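Local coordinates for protein aldehyde dehydrogenase (Staphylococcus aureus, PDB 6K10) that acts as an NAD+-dependent aldehyde dehydrogenase in staphyloxanthin biosynthesis, probably oxidising 4,4'-diaponeurosporen-4-al to 4,4'-diaponeurosporenoic acid, at residues D58-N62 and F121-F125; A154-K158 and E171-G175; I184-F188 and A206-V212. The protein carries 1 engineered substitution. The contacts are given in a common frame with arbitrary orientation. Residue numbers count along the deposited sequence, not the author numbering.

Interaction 1 (D58-N62 and F121-F125)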
# COMPACT_ATOMS: atom_id res chain seq x y z
N ASP A 58 -17.24 -24.43 -17.62
CA ASP A 58 -15.92 -23.89 -17.94
C ASP A 58 -14.79 -24.53 -17.16
O ASP A 58 -13.68 -24.67 -17.69
CB ASP A 58 -15.90 -22.37 -17.70
CG ASP A 58 -16.81 -21.62 -18.66
OD1 ASP A 58 -17.37 -22.25 -19.58
OD2 ASP A 58 -16.95 -20.39 -18.50
N LEU A 59 -15.03 -24.95 -15.91
CA LEU A 59 -13.97 -25.45 -15.04
C LEU A 59 -14.27 -26.83 -14.47
O LEU A 59 -13.49 -27.33 -13.65
CB LEU A 59 -13.72 -24.46 -13.90
CG LEU A 59 -13.03 -23.14 -14.26
CD1 LEU A 59 -13.08 -22.17 -13.10
CD2 LEU A 59 -11.60 -23.39 -14.70
N GLY A 60 -15.38 -27.46 -14.87
CA GLY A 60 -15.77 -28.72 -14.26
C GLY A 60 -16.01 -28.62 -12.77
O GLY A 60 -15.87 -29.61 -12.05
N LYS A 61 -16.37 -27.43 -12.29
CA LYS A 61 -16.46 -27.18 -10.85
C LYS A 61 -17.79 -27.67 -10.31
O LYS A 61 -18.85 -27.17 -10.71
CB LYS A 61 -16.26 -25.69 -10.57
CG LYS A 61 -15.96 -25.38 -9.11
CD LYS A 61 -15.53 -23.93 -8.94
CE LYS A 61 -14.26 -23.64 -9.72
NZ LYS A 61 -13.41 -22.60 -9.06
N ASN A 62 -17.74 -28.63 -9.40
CA ASN A 62 -18.94 -29.16 -8.76
C ASN A 62 -19.56 -28.10 -7.85
O ASN A 62 -18.90 -27.18 -7.38
CB ASN A 62 -18.61 -30.43 -7.98
CG ASN A 62 -17.78 -30.17 -6.74
OD1 ASN A 62 -18.30 -29.77 -5.70
ND2 ASN A 62 -16.47 -30.39 -6.85
N PHE A 121 -8.84 -16.76 -14.62
CA PHE A 121 -9.78 -17.82 -14.96
C PHE A 121 -10.09 -18.79 -13.83
O PHE A 121 -11.11 -19.48 -13.90
CB PHE A 121 -9.25 -18.62 -16.16
CG PHE A 121 -8.09 -19.54 -15.82
CD1 PHE A 121 -8.31 -20.79 -15.26
CD2 PHE A 121 -6.79 -19.16 -16.08
CE1 PHE A 121 -7.26 -21.62 -14.95
CE2 PHE A 121 -5.73 -20.00 -15.78
CZ PHE A 121 -5.97 -21.23 -15.22
N ASN A 122 -9.23 -18.90 -12.81
CA ASN A 122 -9.29 -20.07 -11.94
C ASN A 122 -10.39 -19.98 -10.89
O ASN A 122 -11.05 -20.99 -10.61
CB ASN A 122 -7.92 -20.30 -11.28
CG ASN A 122 -7.44 -19.12 -10.46
OD1 ASN A 122 -7.58 -17.97 -10.85
ND2 ASN A 122 -6.84 -19.41 -9.31
N TYR A 123 -10.60 -18.81 -10.29
CA TYR A 123 -11.80 -18.54 -9.49
C TYR A 123 -12.45 -17.31 -10.12
O TYR A 123 -12.43 -16.21 -9.55
CB TYR A 123 -11.48 -18.34 -8.02
CG TYR A 123 -10.93 -19.59 -7.37
CD1 TYR A 123 -9.58 -19.93 -7.50
CD2 TYR A 123 -11.75 -20.45 -6.66
CE1 TYR A 123 -9.08 -21.07 -6.93
CE2 TYR A 123 -11.25 -21.60 -6.07
CZ TYR A 123 -9.91 -21.91 -6.21
OH TYR A 123 -9.40 -23.05 -5.64
N PRO A 124 -13.05 -17.48 -11.30
CA PRO A 124 -13.37 -16.31 -12.14
C PRO A 124 -14.50 -15.47 -11.59
O PRO A 124 -14.63 -14.31 -11.99
CB PRO A 124 -13.76 -16.95 -13.48
CG PRO A 124 -14.28 -18.30 -13.11
CD PRO A 124 -13.49 -18.75 -11.90
N PHE A 125 -15.30 -16.01 -10.68
CA PHE A 125 -16.38 -15.26 -10.05
C PHE A 125 -15.90 -14.58 -8.77
O PHE A 125 -16.02 -13.36 -8.62
CB PHE A 125 -17.56 -16.20 -9.78
CG PHE A 125 -18.75 -15.53 -9.14
CD1 PHE A 125 -18.88 -15.49 -7.77
CD2 PHE A 125 -19.75 -14.97 -9.92
CE1 PHE A 125 -19.97 -14.89 -7.17
CE2 PHE A 125 -20.84 -14.37 -9.34
CZ PHE A 125 -20.95 -14.33 -7.96

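Interaction 2 (A154-K158 and E171-G175)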
# COMPACT_ATOMS: atom_id res chain seq x y z
N ALA A 154 -17.74 -15.32 -17.61
CA ALA A 154 -17.61 -13.89 -17.91
C ALA A 154 -18.93 -13.30 -18.38
O ALA A 154 -19.30 -12.19 -17.97
CB ALA A 154 -16.52 -13.68 -18.96
N ARG A 155 -19.65 -14.02 -19.24
CA ARG A 155 -20.93 -13.51 -19.74
C ARG A 155 -21.98 -13.44 -18.64
O ARG A 155 -22.77 -12.49 -18.58
CB ARG A 155 -21.44 -14.39 -20.89
CG ARG A 155 -22.76 -13.91 -21.50
CD ARG A 155 -22.74 -12.41 -21.79
NE ARG A 155 -21.73 -12.04 -22.77
CZ ARG A 155 -21.76 -12.36 -24.06
NH1 ARG A 155 -20.77 -11.94 -24.84
NH2 ARG A 155 -22.75 -13.08 -24.55
N VAL A 156 -22.04 -14.47 -17.80
CA VAL A 156 -22.97 -14.45 -16.68
C VAL A 156 -22.67 -13.26 -15.78
O VAL A 156 -23.58 -12.58 -15.29
CB VAL A 156 -22.92 -15.78 -15.91
CG1 VAL A 156 -23.65 -15.65 -14.58
CG2 VAL A 156 -23.52 -16.89 -16.74
N ILE A 157 -21.38 -12.97 -15.57
CA ILE A 157 -20.99 -11.81 -14.77
C ILE A 157 -21.44 -10.52 -15.45
O ILE A 157 -21.98 -9.62 -14.80
CB ILE A 157 -19.46 -11.83 -14.54
CG1 ILE A 157 -19.09 -12.97 -13.58
CG2 ILE A 157 -18.98 -10.49 -14.01
CD1 ILE A 157 -17.60 -13.06 -13.30
N LYS A 158 -21.23 -10.42 -16.76
CA LYS A 158 -21.64 -9.22 -17.49
C LYS A 158 -23.15 -9.04 -17.46
O LYS A 158 -23.64 -7.93 -17.23
CB LYS A 158 -21.14 -9.29 -18.93
CG LYS A 158 -21.70 -8.20 -19.83
CD LYS A 158 -20.61 -7.53 -20.63
CE LYS A 158 -21.17 -6.37 -21.44
NZ LYS A 158 -21.03 -5.08 -20.70
N GLU A 171 -19.29 -1.55 -14.61
CA GLU A 171 -19.36 -2.05 -15.98
C GLU A 171 -18.40 -3.22 -16.13
O GLU A 171 -17.35 -3.27 -15.48
CB GLU A 171 -19.04 -0.95 -17.00
CG GLU A 171 -18.95 -1.39 -18.46
CD GLU A 171 -20.26 -1.95 -19.01
OE1 GLU A 171 -20.88 -1.27 -19.84
OE2 GLU A 171 -20.65 -3.07 -18.63
N VAL A 172 -18.77 -4.17 -16.99
CA VAL A 172 -17.95 -5.34 -17.29
C VAL A 172 -17.49 -5.26 -18.74
O VAL A 172 -18.30 -5.06 -19.65
CB VAL A 172 -18.73 -6.64 -17.04
CG1 VAL A 172 -17.92 -7.84 -17.50
CG2 VAL A 172 -19.09 -6.77 -15.57
N ILE A 173 -16.19 -5.43 -18.95
CA ILE A 173 -15.57 -5.38 -20.27
C ILE A 173 -15.06 -6.77 -20.60
O ILE A 173 -14.11 -7.26 -19.99
CB ILE A 173 -14.43 -4.36 -20.34
CG1 ILE A 173 -14.92 -2.97 -19.91
CG2 ILE A 173 -13.84 -4.32 -21.74
CD1 ILE A 173 -15.84 -2.33 -20.90
N GLU A 174 -15.68 -7.41 -21.59
CA GLU A 174 -15.23 -8.72 -22.06
C GLU A 174 -14.12 -8.57 -23.09
O GLU A 174 -14.11 -7.62 -23.89
CB GLU A 174 -16.39 -9.51 -22.66
CG GLU A 174 -17.35 -10.09 -21.65
CD GLU A 174 -18.67 -10.50 -22.28
OE1 GLU A 174 -18.97 -10.01 -23.39
OE2 GLU A 174 -19.40 -11.31 -21.67
N GLY A 175 -13.19 -9.51 -23.08
CA GLY A 175 -12.12 -9.50 -24.06
C GLY A 175 -10.89 -10.20 -23.52
O GLY A 175 -10.91 -10.82 -22.46

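Interaction 3 (I184-F188 and A206-V212)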
# COMPACT_ATOMS: atom_id res chain seq x y z
N ILE A 184 -5.49 -0.69 -18.92
CA ILE A 184 -4.39 -0.36 -18.01
C ILE A 184 -3.64 0.90 -18.40
O ILE A 184 -2.88 1.43 -17.58
CB ILE A 184 -3.39 -1.53 -17.90
CG1 ILE A 184 -2.83 -1.91 -19.27
CG2 ILE A 184 -4.05 -2.73 -17.24
CD1 ILE A 184 -1.85 -3.06 -19.23
N HIS A 185 -3.83 1.40 -19.62
CA HIS A 185 -3.23 2.66 -20.04
C HIS A 185 -4.12 3.86 -19.75
O HIS A 185 -3.71 5.00 -20.01
CB HIS A 185 -2.88 2.62 -21.53
CG HIS A 185 -1.74 1.71 -21.85
ND1 HIS A 185 -0.49 1.86 -21.26
CD2 HIS A 185 -1.64 0.66 -22.68
CE1 HIS A 185 0.32 0.92 -21.73
NE2 HIS A 185 -0.35 0.18 -22.59
N LEU A 186 -5.34 3.64 -19.24
CA LEU A 186 -6.23 4.72 -18.85
C LEU A 186 -5.94 5.15 -17.41
O LEU A 186 -5.57 4.32 -16.57
CB LEU A 186 -7.69 4.27 -18.97
CG LEU A 186 -8.15 3.98 -20.39
CD1 LEU A 186 -9.58 3.45 -20.40
CD2 LEU A 186 -8.04 5.24 -21.25
N PRO A 187 -6.09 6.46 -17.09
CA PRO A 187 -5.72 6.95 -15.75
C PRO A 187 -6.76 6.61 -14.69
O PRO A 187 -7.39 7.48 -14.08
CB PRO A 187 -5.60 8.46 -15.99
CG PRO A 187 -6.62 8.74 -17.05
CD PRO A 187 -6.59 7.54 -17.96
N PHE A 188 -6.96 5.31 -14.47
CA PHE A 188 -7.76 4.86 -13.34
C PHE A 188 -7.18 5.40 -12.04
O PHE A 188 -5.99 5.71 -11.94
CB PHE A 188 -7.80 3.33 -13.29
CG PHE A 188 -8.78 2.70 -14.25
CD1 PHE A 188 -10.10 2.52 -13.89
CD2 PHE A 188 -8.36 2.29 -15.50
CE1 PHE A 188 -11.00 1.93 -14.77
CE2 PHE A 188 -9.25 1.70 -16.38
CZ PHE A 188 -10.57 1.52 -16.01
N ALA A 206 2.36 -0.31 -16.92
CA ALA A 206 1.39 0.61 -17.51
C ALA A 206 0.86 1.58 -16.46
O ALA A 206 0.76 2.79 -16.70
CB ALA A 206 0.25 -0.18 -18.15
N ALA A 207 0.51 1.06 -15.28
CA ALA A 207 0.01 1.91 -14.21
C ALA A 207 1.07 2.91 -13.76
O ALA A 207 0.75 4.05 -13.41
CB ALA A 207 -0.45 1.05 -13.04
N SER A 208 2.34 2.49 -13.77
CA SER A 208 3.40 3.36 -13.27
C SER A 208 3.52 4.62 -14.11
O SER A 208 3.82 5.71 -13.59
CB SER A 208 4.73 2.61 -13.23
OG SER A 208 5.27 2.46 -14.52
N GLU A 209 3.29 4.50 -15.42
CA GLU A 209 3.32 5.64 -16.32
C GLU A 209 2.34 6.73 -15.89
O GLU A 209 2.62 7.92 -16.08
CB GLU A 209 3.01 5.16 -17.74
CG GLU A 209 2.94 6.23 -18.80
CD GLU A 209 2.99 5.63 -20.19
OE1 GLU A 209 2.79 4.41 -20.31
OE2 GLU A 209 3.22 6.39 -21.15
N ASN A 210 1.21 6.35 -15.31
CA ASN A 210 0.16 7.27 -14.93
C ASN A 210 0.11 7.53 -13.42
O ASN A 210 -0.88 8.09 -12.94
CB ASN A 210 -1.19 6.75 -15.42
CG ASN A 210 -1.30 6.75 -16.93
OD1 ASN A 210 -0.85 7.68 -17.59
ND2 ASN A 210 -1.91 5.70 -17.48
N LEU A 211 1.15 7.13 -12.68
CA LEU A 211 1.19 7.29 -11.23
C LEU A 211 -0.03 6.66 -10.55
O LEU A 211 -0.58 7.19 -9.59
CB LEU A 211 1.32 8.77 -10.83
CG LEU A 211 2.61 9.49 -11.21
CD1 LEU A 211 2.55 10.96 -10.82
CD2 LEU A 211 3.81 8.80 -10.57
N VAL A 212 -0.44 5.51 -11.06
CA VAL A 212 -1.65 4.83 -10.58
C VAL A 212 -1.23 3.80 -9.52
O VAL A 212 -0.37 2.96 -9.81
CB VAL A 212 -2.40 4.15 -11.73
CG1 VAL A 212 -3.53 3.30 -11.18
CG2 VAL A 212 -2.95 5.19 -12.69
O HOH W 1 0.28 3.50 -19.20

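Interaction 1 (D58-N62 and F121-F125)
Residues 58-62 carry the chain out of helix 48-59 and toward helix 63-89, while 121-125 form an irregular loop between strand 104-118 and helix 126-138. The backbones come nearest at L59 and N122, whose CA atoms are 7.8 Å apart. G60 ends the helical conformation with positive phi, which glycine adopts easily, and N62 N-caps the next helix through E65 N. L59 suits the buried gap by packing on apolar neighbours: L59 CD1 lies 3.6 Å from P124 CD, and L59 CD2 reaches the edge of the F121 ring, 4.2 Å from F121 CD1. L59 CD1 merely covers F121 O and N122 O, both 3.4 Å away, and F121 O has no hydrogen-bond partner. The long K61 brings charge to a buried loop: K61 NZ donates to N122 O at 3.3 Å and makes an off-centre cation-pi contact, 4.2 Å from the centroid of the Y123 ring; a salt bridge to E70 balances the charge. The Y123 hydroxyl is hydrogen-bonded to T250. The CA-to-CB bond of N122 points away from 58-62, and its ND2 donates to Q249 O. That side chain is about 5 Å from S251, an engineered residue at a predicted active-site position, and about 9 Å from E217, also predicted. As in other aldehyde dehydrogenases, this Phe-Asn-Tyr-Pro loop borders the catalytic pocket, where its asparagine probably contributes to the oxyanion hole.

Interaction 2 (A154-K158 and E171-G175)
Two acidic side chains of 171-175 meet two basic ones of the helical residues 154-158. R155 starts with CB heading away, but p rotamers at chi2 and chi3 fold its end back, so that NE meets E174 OE2 at 2.7 Å and NH1 meets OE1 at 3.0 Å. Arginine's planar donors suit this two-pronged salt bridge, and E174, t at chi2, is extended enough to receive it. K158, t at chi1, crosses V172, its CB 3.8 Å from V172 CG1; chi2 (132°) and chi4 (94°) lie between wells, a strained path that brings NZ to the strand. K158 NZ donates to V172 O and forms a salt bridge with E171 OE2, both at 2.9 Å, and is also hydrogen-bonded to N162. E171 curls through a p chi2, letting OE2 accept from V172 N at 2.7 Å. Beneath the charges, beta-branched V172 presents CG2 to I157 CG2 at 4.0 Å. The contact joins helix 151-164 to strand 170-172 within a beta-alpha-beta unit begun by parallel strand 141-145; V156 faces helix 48-59, and I173 helix 10-23.

Interaction 3 (I184-F188 and A206-V212)
I184 lays its CG1 against A206 CB, 3.7 Å away, where a methyl side chain lets the helix come close to the loop backbone: I184 O is 3.6 Å from the same CB. H185 CE1 also touches A206 CB, at 3.7 Å. A water joins the polar groups at the exposed side, 2.7 Å from H185 ND1, and donates to A206 O at 2.6 Å and E209 OE1 at 2.9 Å. Short and polar, N210 reaches H185 O with its ND2 at 3.2 Å in a weak hydrogen bond. P187 centres an inverse gamma turn, closed by F188 N to L186 O at 2.7 Å, and V212 CG2 packs 3.2 Å from F188 O. V212 O bonds to Y204 of the second subunit. Helix 197-209 ends in a Schellman motif, with V212 N to A207 O at 3.0 Å and L211 N to S208 O at 3.2 Å. Both segments lead into paired parallel strands, 190-194 and 214-217, of the Rossmann-like nucleotide-binding domain of aldehyde dehydrogenases.

Overall arrangement
The three contacts follow one another along the chain without interleaving. Interactions 1 and 2 have centres about 15 Å apart and touch directly: I157 CD1 packs 3.5 Å from P124 O and 4.1 Å from F125 CA, so helix 151-164 links the loop beside the catalytic pocket to the beta-alpha-beta unit. Interaction 3 stands apart, its centre about 22 Å from that of interaction 2 and 29 Å from that of interaction 1. Only interaction 1 adjoins the predicted active-site positions, the N122 side chain being about 5 Å from that of S251; interactions 2 and 3 lie at the mixed sheet that includes strands 170-172 and 190-194. Interaction 3 meets the second subunit through several residues, interaction 1 only through N62.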